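Local coordinates for protein VIN1 (Oscarella pearsei, PDB 6BFI) that binds actin filaments, as a member of the vinculin family, and may play a role in cell-cell adhesion, at residues T52-V57 / N117-L122; Q56-M61 / A72-S77; K4-T9 / C125-E130. One frame throughout, in Å; residues are numbered along the deposited sequence.

Overall arrangement
The N-terminal residues 4-9 lead into helix 8-32, and helices 41-59, 68-97 and 102-145 follow to build a helical bundle. Interaction 2 closes the shortest loop, joining the end of helix 41-59 to the start of helix 68-97. Interaction 1 sets out from the same turns, sharing Gln56 and Val57, but reaches further along the chain to helix 102-145. Interaction 3 encloses both, bringing the N-terminal residues back to a later turn of helix 102-145. None cross. Leu122 of interaction 1 packs on Ala58 and Leu74 of interaction 2, Ser120 hydrogen-bonds to Lys4 N, and Glu73 forms a salt bridge with Arg128.

Interaction 1 of 3, residues T52-V57 / N117-L122; sequences TNLVQV and NGMSDL
No ring or amide has a face or an edge in this contact; Leu54 and Val55 meet Met119 and Leu122 entirely through aliphatic branches and the thioether chain of the methionine. The setting is the interior of an antiparallel helical bundle. Helices 41-59 and 102-145 run the same way here, with 16° between the short axes, which lie 11.0 Å apart. That suits helices facing each other across the diagonal of a four-helix bundle, with the other two filling the flanks: Leu54 and Met119 both rest on Val13 of helix 8-32, while Leu122 packs against Leu74 and Val81 of helix 68-97. Leu54 reaches across with CG anti to its own N (chi1 -165°), which sends CD2 into the bend of Met119. Because that chain turns at chi3 (126°), its CG and CE both meet the methyl: CD2 of Leu54 lies 3.7 Å from CG of Met119 and also 3.7 Å from its CE. One turn further on, Leu122 comes in at about a right angle to Val55. Its side chain also touches Ala58 on the far helix, and its CD1 lies 4.4 Å from CG of Leu54. The contact is buried, and the side chains meet through apolar atoms throughout. Where the second pair meets, CG2 of Val55 and CD1 of Leu122 are 3.8 Å apart.

Interaction 2 of 3, residues Q56-M61 / A72-S77; sequences QVAASM and AELPPS
Leu74 is the side chain that reaches across here, and it lands on the last turns of helix 41-59 at Ala58 and Ala59. The two helices follow each other in the chain and run in opposite senses, so this is the connection end of a helical hairpin. The tight part is small. With CG anti to the backbone N (chi1 -176°), Leu74 spreads its two methyls over Ala58: CD2 sits 3.4 Å from the carbonyl O of Ala58, and CD1 lies 4.1 Å from its CB. CD2 also approaches the backbone of Ala59, 4.3 Å from its CA. Leu122 of helix 102-145 closes the inner side, packing on both Ala58 and Leu74, so the leucine, from helix 68-97, is buried against helices 41-59 and 102-145.

Outward the fit slackens quickly. Gln56, Ser60, Pro75 and Pro76 are exposed and do not touch across, and the Met61 side chain stands off from 72-77, packing instead on Phe70. The prolines have no N-H to give to the preceding turn, and helix 68-97 is kinked there. Both serines spend their hydroxyls on their own segment. Ser60 OG donates to Val57 O at 2.8 Å from well above the carbonyl plane, and Ser77 OG donates to Leu74 O, also at 2.8 Å but with a smaller tilt of 28°.

Ala58 O, where the leucine methyl rests, already accepts a backbone bond from Met61 N at 3.1 Å. That leaves the chemistry simple: the two serine hydroxyls and Ala58 O are bonded within their own segments, and what joins the two is the burial of one branched side chain against small alanines, a contact with shape but no directional bond.

Interaction 3 of 3, residues K4-T9 / C125-E130; sequences KFHTKT and CADRSE
His6 and Asp127 approach from opposite directions, the ring edge toward the carboxylate. The imidazole presents that edge, not a face: Asp127 OD2 lies near the ring plane, 3.1 Å from CE1 of His6, while the carboxylate is turned almost square to the ring, 82° between the planes. His6 holds its CG between the backbone N and the carbonyl carbon (chi1 56°), a crowded position that swings the ring toward helix 102-145. From that helix Asp127 stretches out with CG anti to its N (chi1 -174°). Thr7 slides past in the opposite sense, and its OG1 gives a weak, long hydrogen bond of 3.5 Å to OD1 of Asp127. Thr7 occupies the N-cap position of helix 8-32, yet its side chain makes no capping bond. The stronger hold on the acid is a salt bridge from Arg178 to OD1. Around it the N-terminal residues are tied in by backbone hydrogen bonds between His6 and Thr183 and between Lys8 and Glu181, and Phe5 packs on helix 763-778. Losing the carboxylate to an alanine here would probably leave Arg178 without its carboxylate partner and the Thr7 hydroxyl without this acceptor. The arginine is likely to keep Asp127 ionised, and that negative charge would in turn favour the electropositive C-H edge of His6; the contact between the two segments thus appears mainly polar in character.

Interaction 1 of 3, residues T52-V57 / N117-L122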
loop_
_atom_site.group_PDB
_atom_site.type_symbol
_atom_site.label_atom_id
_atom_site.label_comp_id
_atom_site.label_asym_id
_atom_site.label_seq_id
_atom_site.Cartn_x
_atom_site.Cartn_y
_atom_site.Cartn_z
ATOM N N THR A 52 -3.497 -40.700 10.006
ATOM C CA THR A 52 -3.412 -41.913 9.196
ATOM C C THR A 52 -3.850 -41.655 7.760
ATOM O O THR A 52 -3.232 -42.155 6.814
ATOM C CB THR A 52 -4.259 -43.021 9.825
ATOM O OG1 THR A 52 -3.791 -43.282 11.154
ATOM C CG2 THR A 52 -4.173 -44.301 9.004
ATOM N N ASN A 53 -4.909 -40.865 7.574
ATOM C CA ASN A 53 -5.411 -40.625 6.225
ATOM C C ASN A 53 -4.505 -39.668 5.458
ATOM O O ASN A 53 -4.326 -39.817 4.243
ATOM C CB ASN A 53 -6.843 -40.099 6.284
ATOM C CG ASN A 53 -7.817 -41.145 6.786
ATOM O OD1 ASN A 53 -7.704 -42.326 6.460
ATOM N ND2 ASN A 53 -8.775 -40.716 7.595
ATOM N N LEU A 54 -3.920 -38.681 6.144
ATOM C CA LEU A 54 -2.933 -37.833 5.481
ATOM C C LEU A 54 -1.714 -38.649 5.061
ATOM O O LEU A 54 -1.174 -38.461 3.961
ATOM C CB LEU A 54 -2.533 -36.678 6.398
ATOM C CG LEU A 54 -1.783 -35.520 5.734
ATOM C CD1 LEU A 54 -2.581 -34.956 4.565
ATOM C CD2 LEU A 54 -1.472 -34.429 6.748
ATOM N N VAL A 55 -1.278 -39.574 5.922
ATOM C CA VAL A 55 -0.200 -40.493 5.565
ATOM C C VAL A 55 -0.617 -41.382 4.400
ATOM O O VAL A 55 0.224 -41.805 3.599
ATOM C CB VAL A 55 0.219 -41.318 6.802
ATOM C CG1 VAL A 55 1.102 -42.497 6.410
ATOM C CG2 VAL A 55 0.944 -40.436 7.801
ATOM N N GLN A 56 -1.915 -41.661 4.271
ATOM C CA GLN A 56 -2.389 -42.484 3.162
ATOM C C GLN A 56 -2.312 -41.719 1.845
ATOM O O GLN A 56 -1.732 -42.205 0.866
ATOM C CB GLN A 56 -3.821 -42.947 3.431
ATOM C CG GLN A 56 -4.179 -44.300 2.837
ATOM C CD GLN A 56 -3.565 -45.461 3.601
ATOM O OE1 GLN A 56 -2.997 -45.281 4.680
ATOM N NE2 GLN A 56 -3.679 -46.664 3.046
ATOM N N VAL A 57 -2.890 -40.513 1.803
ATOM C CA VAL A 57 -2.923 -39.769 0.549
ATOM C C VAL A 57 -1.528 -39.291 0.170
ATOM O O VAL A 57 -1.238 -39.068 -1.014
ATOM C CB VAL A 57 -3.925 -38.599 0.639
ATOM C CG1 VAL A 57 -5.273 -39.097 1.120
ATOM C CG2 VAL A 57 -3.395 -37.495 1.536
ATOM N N ASN A 117 3.489 -30.229 13.820
ATOM C CA ASN A 117 4.701 -30.045 13.028
ATOM C C ASN A 117 4.853 -31.149 11.988
ATOM O O ASN A 117 5.267 -30.892 10.850
ATOM C CB ASN A 117 5.925 -29.994 13.943
ATOM C CG ASN A 117 5.971 -28.733 14.787
ATOM O OD1 ASN A 117 5.401 -27.705 14.420
ATOM N ND2 ASN A 117 6.659 -28.803 15.920
ATOM N N GLY A 118 4.499 -32.382 12.356
ATOM C CA GLY A 118 4.646 -33.500 11.438
ATOM C C GLY A 118 3.720 -33.410 10.241
ATOM O O GLY A 118 4.137 -33.661 9.106
ATOM N N MET A 119 2.450 -33.068 10.473
ATOM C CA MET A 119 1.546 -32.825 9.352
ATOM C C MET A 119 2.061 -31.690 8.479
ATOM O O MET A 119 2.036 -31.785 7.241
ATOM C CB MET A 119 0.138 -32.515 9.860
ATOM C CG MET A 119 -0.663 -33.743 10.267
ATOM S SD MET A 119 -2.265 -33.326 10.986
ATOM C CE MET A 119 -3.367 -34.290 9.954
ATOM N N SER A 120 2.552 -30.617 9.108
ATOM C CA SER A 120 3.114 -29.507 8.347
ATOM C C SER A 120 4.220 -29.980 7.411
ATOM O O SER A 120 4.220 -29.653 6.220
ATOM C CB SER A 120 3.644 -28.430 9.289
ATOM O OG SER A 120 4.347 -27.440 8.557
ATOM N N ASP A 121 5.176 -30.754 7.932
ATOM C CA ASP A 121 6.269 -31.232 7.090
ATOM C C ASP A 121 5.760 -32.174 6.006
ATOM O O ASP A 121 6.230 -32.127 4.859
ATOM C CB ASP A 121 7.331 -31.921 7.946
ATOM C CG ASP A 121 7.953 -30.989 8.964
ATOM O OD1 ASP A 121 7.972 -29.765 8.719
ATOM O OD2 ASP A 121 8.428 -31.482 10.009
ATOM N N LEU A 122 4.796 -33.033 6.353
ATOM C CA LEU A 122 4.230 -33.967 5.383
ATOM C C LEU A 122 3.668 -33.231 4.174
ATOM O O LEU A 122 3.931 -33.608 3.026
ATOM C CB LEU A 122 3.145 -34.815 6.043
ATOM C CG LEU A 122 3.448 -36.305 6.185
ATOM C CD1 LEU A 122 2.206 -37.061 6.624
ATOM C CD2 LEU A 122 3.980 -36.855 4.877
#

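Interaction 2 of 3, residues Q56-M61 / A72-S77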
loop_
_atom_site.group_PDB
_atom_site.type_symbol
_atom_site.label_atom_id
_atom_site.label_comp_id
_atom_site.label_asym_id
_atom_site.label_seq_id
_atom_site.Cartn_x
_atom_site.Cartn_y
_atom_site.Cartn_z
ATOM N N GLN A 56 -1.915 -41.661 4.271
ATOM C CA GLN A 56 -2.389 -42.484 3.162
ATOM C C GLN A 56 -2.312 -41.719 1.845
ATOM O O GLN A 56 -1.732 -42.205 0.866
ATOM C CB GLN A 56 -3.821 -42.947 3.431
ATOM C CG GLN A 56 -4.179 -44.300 2.837
ATOM C CD GLN A 56 -3.565 -45.461 3.601
ATOM O OE1 GLN A 56 -2.997 -45.281 4.680
ATOM N NE2 GLN A 56 -3.679 -46.664 3.046
ATOM N N VAL A 57 -2.890 -40.513 1.803
ATOM C CA VAL A 57 -2.923 -39.769 0.549
ATOM C C VAL A 57 -1.528 -39.291 0.170
ATOM O O VAL A 57 -1.238 -39.068 -1.014
ATOM C CB VAL A 57 -3.925 -38.599 0.639
ATOM C CG1 VAL A 57 -5.273 -39.097 1.120
ATOM C CG2 VAL A 57 -3.395 -37.495 1.536
ATOM N N ALA A 58 -0.640 -39.127 1.151
ATOM C CA ALA A 58 0.735 -38.764 0.831
ATOM C C ALA A 58 1.540 -39.981 0.381
ATOM O O ALA A 58 2.328 -39.895 -0.569
ATOM C CB ALA A 58 1.390 -38.092 2.036
ATOM N N ALA A 59 1.341 -41.123 1.043
ATOM C CA ALA A 59 2.039 -42.349 0.677
ATOM C C ALA A 59 1.594 -42.889 -0.675
ATOM O O ALA A 59 2.351 -43.632 -1.310
ATOM C CB ALA A 59 1.835 -43.414 1.755
ATOM N N SER A 60 0.389 -42.538 -1.130
ATOM C CA SER A 60 -0.043 -42.930 -2.465
ATOM C C SER A 60 0.697 -42.181 -3.565
ATOM O O SER A 60 0.516 -42.510 -4.743
ATOM C CB SER A 60 -1.550 -42.709 -2.618
ATOM O OG SER A 60 -1.884 -41.340 -2.463
ATOM N N MET A 61 1.523 -41.194 -3.216
ATOM C CA MET A 61 2.239 -40.392 -4.197
ATOM C C MET A 61 3.713 -40.753 -4.319
ATOM O O MET A 61 4.392 -40.208 -5.196
ATOM C CB MET A 61 2.117 -38.904 -3.855
ATOM C CG MET A 61 0.691 -38.410 -3.735
ATOM S SD MET A 61 0.619 -36.629 -3.475
ATOM C CE MET A 61 1.568 -36.457 -1.968
ATOM N N ALA A 72 12.461 -39.272 -1.511
ATOM C CA ALA A 72 13.442 -39.444 -0.446
ATOM C C ALA A 72 13.036 -38.726 0.835
ATOM O O ALA A 72 13.321 -39.220 1.931
ATOM C CB ALA A 72 14.812 -38.946 -0.908
ATOM N N GLU A 73 12.369 -37.575 0.722
ATOM C CA GLU A 73 11.983 -36.796 1.891
ATOM C C GLU A 73 10.666 -37.246 2.509
ATOM O O GLU A 73 10.364 -36.846 3.638
ATOM C CB GLU A 73 11.886 -35.311 1.524
ATOM C CG GLU A 73 13.206 -34.678 1.114
ATOM C CD GLU A 73 13.024 -33.302 0.503
ATOM O OE1 GLU A 73 11.871 -32.825 0.448
ATOM O OE2 GLU A 73 14.032 -32.701 0.075
ATOM N N LEU A 74 9.877 -38.065 1.805
ATOM C CA LEU A 74 8.566 -38.447 2.334
ATOM C C LEU A 74 8.649 -39.408 3.522
ATOM O O LEU A 74 8.000 -39.138 4.551
ATOM C CB LEU A 74 7.707 -39.014 1.199
ATOM C CG LEU A 74 6.255 -39.391 1.486
ATOM C CD1 LEU A 74 5.455 -38.166 1.886
ATOM C CD2 LEU A 74 5.641 -40.066 0.265
ATOM N N PRO A 75 9.388 -40.522 3.462
ATOM C CA PRO A 75 9.308 -41.532 4.541
ATOM C C PRO A 75 9.657 -40.979 5.916
ATOM O O PRO A 75 8.934 -41.270 6.882
ATOM C CB PRO A 75 10.309 -42.610 4.093
ATOM C CG PRO A 75 10.318 -42.499 2.620
ATOM C CD PRO A 75 10.183 -41.029 2.325
ATOM N N PRO A 76 10.746 -40.204 6.076
ATOM C CA PRO A 76 11.056 -39.712 7.433
ATOM C C PRO A 76 9.935 -38.894 8.053
ATOM O O PRO A 76 9.617 -39.077 9.236
ATOM C CB PRO A 76 12.324 -38.873 7.220
ATOM C CG PRO A 76 12.950 -39.455 6.017
ATOM C CD PRO A 76 11.801 -39.800 5.126
ATOM N N SER A 77 9.317 -37.997 7.282
ATOM C CA SER A 77 8.206 -37.216 7.815
ATOM C C SER A 77 7.003 -38.102 8.116
ATOM O O SER A 77 6.316 -37.900 9.130
ATOM C CB SER A 77 7.832 -36.099 6.839
ATOM O OG SER A 77 7.555 -36.613 5.550
#

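Interaction 3 of 3, residues K4-T9 / C125-E130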
loop_
_atom_site.group_PDB
_atom_site.type_symbol
_atom_site.label_atom_id
_atom_site.label_comp_id
_atom_site.label_asym_id
_atom_site.label_seq_id
_atom_site.Cartn_x
_atom_site.Cartn_y
_atom_site.Cartn_z
ATOM N N LYS A 4 3.961 -24.502 8.855
ATOM C CA LYS A 4 3.691 -23.634 7.721
ATOM C C LYS A 4 2.190 -23.507 7.493
ATOM O O LYS A 4 1.424 -24.444 7.735
ATOM C CB LYS A 4 4.363 -24.163 6.446
ATOM C CG LYS A 4 5.880 -24.250 6.521
ATOM C CD LYS A 4 6.505 -22.874 6.655
ATOM C CE LYS A 4 8.022 -22.957 6.678
ATOM N NZ LYS A 4 8.648 -21.604 6.707
ATOM N N PHE A 5 1.777 -22.323 7.021
ATOM C CA PHE A 5 0.388 -22.094 6.637
ATOM C C PHE A 5 0.285 -21.110 5.477
ATOM O O PHE A 5 -0.682 -20.346 5.398
ATOM C CB PHE A 5 -0.453 -21.590 7.820
ATOM C CG PHE A 5 0.360 -21.131 8.995
ATOM C CD1 PHE A 5 1.065 -19.938 8.947
ATOM C CD2 PHE A 5 0.409 -21.888 10.154
ATOM C CE1 PHE A 5 1.811 -19.512 10.035
ATOM C CE2 PHE A 5 1.151 -21.470 11.243
ATOM C CZ PHE A 5 1.853 -20.281 11.184
ATOM N N HIS A 6 1.267 -21.119 4.574
ATOM C CA HIS A 6 1.267 -20.255 3.399
ATOM C C HIS A 6 0.356 -20.767 2.292
ATOM O O HIS A 6 0.284 -20.138 1.231
ATOM C CB HIS A 6 2.693 -20.102 2.860
ATOM C CG HIS A 6 3.358 -21.404 2.535
ATOM N ND1 HIS A 6 3.511 -21.858 1.242
ATOM C CD2 HIS A 6 3.905 -22.350 3.334
ATOM C CE1 HIS A 6 4.128 -23.027 1.259
ATOM N NE2 HIS A 6 4.376 -23.348 2.516
ATOM N N THR A 7 -0.347 -21.873 2.522
ATOM C CA THR A 7 -1.156 -22.537 1.513
ATOM C C THR A 7 -2.520 -22.868 2.105
ATOM O O THR A 7 -2.616 -23.270 3.269
ATOM C CB THR A 7 -0.439 -23.806 1.013
ATOM O OG1 THR A 7 0.450 -23.466 -0.062
ATOM C CG2 THR A 7 -1.419 -24.857 0.541
ATOM N N LYS A 8 -3.575 -22.675 1.304
ATOM C CA LYS A 8 -4.931 -22.950 1.772
ATOM C C LYS A 8 -5.106 -24.404 2.191
ATOM O O LYS A 8 -5.898 -24.695 3.095
ATOM C CB LYS A 8 -5.946 -22.586 0.689
ATOM C CG LYS A 8 -6.041 -21.099 0.405
ATOM C CD LYS A 8 -6.965 -20.816 -0.770
ATOM C CE LYS A 8 -7.106 -19.324 -1.013
ATOM N NZ LYS A 8 -8.027 -19.040 -2.148
ATOM N N THR A 9 -4.393 -25.328 1.546
ATOM C CA THR A 9 -4.423 -26.721 1.984
ATOM C C THR A 9 -3.746 -26.884 3.339
ATOM O O THR A 9 -4.251 -27.605 4.211
ATOM C CB THR A 9 -3.753 -27.614 0.939
ATOM O OG1 THR A 9 -4.472 -27.525 -0.297
ATOM C CG2 THR A 9 -3.726 -29.062 1.406
ATOM N N CYS A 125 6.837 -31.247 2.097
ATOM C CA CYS A 125 7.691 -31.858 1.080
ATOM C C CYS A 125 6.988 -31.885 -0.275
ATOM O O CYS A 125 7.619 -31.665 -1.318
ATOM C CB CYS A 125 8.134 -33.259 1.510
ATOM S SG CYS A 125 6.830 -34.397 2.014
ATOM N N ALA A 126 5.672 -32.119 -0.274
ATOM C CA ALA A 126 4.897 -32.015 -1.505
ATOM C C ALA A 126 4.903 -30.585 -2.038
ATOM O O ALA A 126 5.130 -30.356 -3.234
ATOM C CB ALA A 126 3.465 -32.497 -1.261
ATOM N N ASP A 127 4.651 -29.607 -1.159
ATOM C CA ASP A 127 4.666 -28.211 -1.592
ATOM C C ASP A 127 6.023 -27.824 -2.171
ATOM O O ASP A 127 6.099 -27.095 -3.168
ATOM C CB ASP A 127 4.299 -27.293 -0.424
ATOM C CG ASP A 127 4.147 -25.842 -0.847
ATOM O OD1 ASP A 127 3.024 -25.450 -1.226
ATOM O OD2 ASP A 127 5.149 -25.093 -0.804
ATOM N N ARG A 128 7.107 -28.311 -1.561
ATOM C CA ARG A 128 8.440 -28.043 -2.088
ATOM C C ARG A 128 8.638 -28.699 -3.447
ATOM O O ARG A 128 9.302 -28.131 -4.321
ATOM C CB ARG A 128 9.505 -28.525 -1.104
ATOM C CG ARG A 128 9.769 -27.576 0.051
ATOM C CD ARG A 128 10.867 -28.112 0.949
ATOM N NE ARG A 128 10.472 -29.355 1.604
ATOM C CZ ARG A 128 11.290 -30.111 2.326
ATOM N NH1 ARG A 128 12.558 -29.754 2.486
ATOM N NH2 ARG A 128 10.843 -31.226 2.887
ATOM N N SER A 129 8.075 -29.894 -3.639
ATOM C CA SER A 129 8.125 -30.526 -4.955
ATOM C C SER A 129 7.452 -29.649 -6.005
ATOM O O SER A 129 8.026 -29.375 -7.070
ATOM C CB SER A 129 7.467 -31.907 -4.892
ATOM O OG SER A 129 7.531 -32.570 -6.143
ATOM N N GLU A 130 6.236 -29.180 -5.707
ATOM C CA GLU A 130 5.516 -28.331 -6.655
ATOM C C GLU A 130 6.307 -27.065 -6.970
ATOM O O GLU A 130 6.475 -26.699 -8.141
ATOM C CB GLU A 130 4.136 -27.977 -6.102
ATOM C CG GLU A 130 3.300 -29.173 -5.668
ATOM C CD GLU A 130 2.858 -30.046 -6.830
ATOM O OE1 GLU A 130 2.877 -29.572 -7.987
ATOM O OE2 GLU A 130 2.488 -31.212 -6.582
#